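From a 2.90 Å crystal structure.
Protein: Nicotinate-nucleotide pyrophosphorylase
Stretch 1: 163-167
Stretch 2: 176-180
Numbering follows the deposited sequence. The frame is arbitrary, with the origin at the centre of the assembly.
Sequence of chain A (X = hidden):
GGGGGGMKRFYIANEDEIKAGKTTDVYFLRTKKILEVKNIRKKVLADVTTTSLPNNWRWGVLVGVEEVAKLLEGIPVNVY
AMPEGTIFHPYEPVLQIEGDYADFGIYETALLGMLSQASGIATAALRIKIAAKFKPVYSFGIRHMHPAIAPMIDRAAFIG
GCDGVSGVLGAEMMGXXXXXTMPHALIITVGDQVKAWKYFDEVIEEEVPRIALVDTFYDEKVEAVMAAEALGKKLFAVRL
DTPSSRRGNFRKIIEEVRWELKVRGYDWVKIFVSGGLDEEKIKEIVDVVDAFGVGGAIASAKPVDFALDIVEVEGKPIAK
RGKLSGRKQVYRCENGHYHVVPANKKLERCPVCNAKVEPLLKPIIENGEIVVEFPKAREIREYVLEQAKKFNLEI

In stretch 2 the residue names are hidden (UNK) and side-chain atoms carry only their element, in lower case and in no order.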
# COMPACT_ATOMS: atom_id res chain seq x y z
N ASP A 163 -34.75 -5.86 13.82
CA ASP A 163 -36.15 -6.24 13.87
C ASP A 163 -36.42 -7.06 15.12
O ASP A 163 -37.37 -6.81 15.84
CB ASP A 163 -36.54 -7.02 12.61
CG ASP A 163 -36.30 -6.22 11.33
OD1 ASP A 163 -35.13 -6.07 10.92
OD2 ASP A 163 -37.28 -5.72 10.72
N GLY A 164 -35.55 -8.01 15.41
CA GLY A 164 -35.77 -8.83 16.58
C GLY A 164 -34.56 -9.07 17.44
O GLY A 164 -33.43 -8.77 17.05
N VAL A 165 -34.80 -9.66 18.60
CA VAL A 165 -33.73 -9.92 19.55
C VAL A 165 -33.71 -11.36 20.06
O VAL A 165 -34.73 -11.93 20.41
CB VAL A 165 -33.88 -8.97 20.74
CG1 VAL A 165 -33.53 -9.67 22.02
CG2 VAL A 165 -32.99 -7.75 20.52
N SER A 166 -32.51 -11.91 20.12
CA SER A 166 -32.28 -13.28 20.58
C SER A 166 -32.54 -13.44 22.08
O SER A 166 -33.09 -14.44 22.54
CB SER A 166 -30.83 -13.66 20.23
OG SER A 166 -30.47 -14.94 20.69
N GLY A 167 -32.15 -12.44 22.84
CA GLY A 167 -32.30 -12.49 24.28
C GLY A 167 -33.71 -12.49 24.83
O GLY A 167 -34.51 -11.61 24.50
N UNK A 176 -41.27 -7.21 23.80
CA UNK A 176 -41.10 -7.86 22.50
C UNK A 176 -40.91 -9.36 22.66
O UNK A 176 -40.58 -9.84 23.73
c UNK A 176 -41.06 -5.41 20.56
o UNK A 176 -41.45 -6.33 19.81
c UNK A 176 -39.89 -7.25 21.79
o UNK A 176 -41.49 -4.24 20.49
c UNK A 176 -40.01 -5.76 21.59
N UNK A 177 -41.11 -10.11 21.58
CA UNK A 177 -40.93 -11.55 21.66
C UNK A 177 -39.55 -11.94 21.15
O UNK A 177 -39.20 -11.66 20.02
n UNK A 177 -42.76 -12.52 16.44
c UNK A 177 -41.78 -12.31 19.32
c UNK A 177 -42.01 -12.29 20.84
c UNK A 177 -42.05 -13.64 17.16
c UNK A 177 -42.31 -13.61 18.67
N UNK A 178 -38.77 -12.59 21.99
CA UNK A 178 -37.45 -13.00 21.56
C UNK A 178 -37.57 -14.09 20.50
O UNK A 178 -38.09 -15.17 20.77
c UNK A 178 -36.65 -13.49 22.75
N UNK A 179 -37.08 -13.81 19.30
CA UNK A 179 -37.14 -14.78 18.22
C UNK A 179 -35.84 -15.56 18.14
O UNK A 179 -34.89 -15.25 18.85
c UNK A 179 -37.60 -15.10 15.77
c UNK A 179 -37.39 -14.07 16.88
c UNK A 179 -36.24 -13.12 16.57
N UNK A 180 -35.80 -16.58 17.29
CA UNK A 180 -34.61 -17.39 17.15
C UNK A 180 -34.83 -18.49 16.15
O UNK A 180 -35.84 -18.48 15.45

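At position 176 the side chain comprises five atoms, three carbons in an unbranched run of which the third carries two oxygens. Although the CA-to-CB bond points toward the first stretch, no side-chain atom reaches contact distance there. A carboxylate separated from CA by two methylenes identifies Glu-176, whose chi1 and chi2 both lie in the m well.

Position 177 carries four carbons in a row ending in a nitrogen, an unbranched aliphatic chain with a terminal amine. The CA-to-CB bond points away from the first stretch, and the side chain makes no contact with it. The residue is therefore Lys-177, and it is exposed. What little it contributes comes from the backbone, where its O lies 4.5 Å from Val-165 O.

A single carbon is all that position 178 has beyond its backbone. It is set sideways, yet it packs against two carbonyl groups: CB is 3.3 Å from Gly-167 O and 3.7 Å from Ser-166 O. A lone methyl makes this Ala-178. The backbone comes slightly closer: CA of Ala-178 lies 3.1 Å from Val-165 O in a CA-H...O contact with an angle of 130° at the hydrogen.

Three carbons, one bonded to CA and bearing the other two, form the side chain at position 179. One of the two terminal carbons lies 4.3 Å from Gly-164 CA. This short, beta-branched hydrocarbon is that of Val-179, with chi1 at 62° (p), and the carbon near Gly-164 is CG1. The absence of a side chain on Gly-164 matters here, because an ideal CB on that glycine would lie 3.0 Å from Val-179 CG1, a clash. On the backbone, Val-179 O approaches Ser-166 CA at 3.7 Å.

Position 180 has no side-chain atoms and makes no contact with the first stretch; it is Gly-180.

The contact is small, burying 193 Å² over both sides, and it centres on one carbonyl. Val-165 O receives a weak hydrogen bond from Val-179 N at 3.2 Å, its N-H...O angle of 126° far from linear, while the CA-H of Ala-178 approaches the same oxygen. Val-165 and Ser-166 direct their CA-to-CB bonds away, leaving their backbones to meet the second stretch; accordingly, Val-165 and Ala-178 have CA atoms only 5.2 Å apart. Around this polar centre, the Ala-178 methyl packs beside the carbonyls of Ser-166 and Gly-167, and the Val-179 side chain fits against Gly-164, so that close backbone approach and small side chains together account for the packing.

Stretch 2 176-180: EKAVG
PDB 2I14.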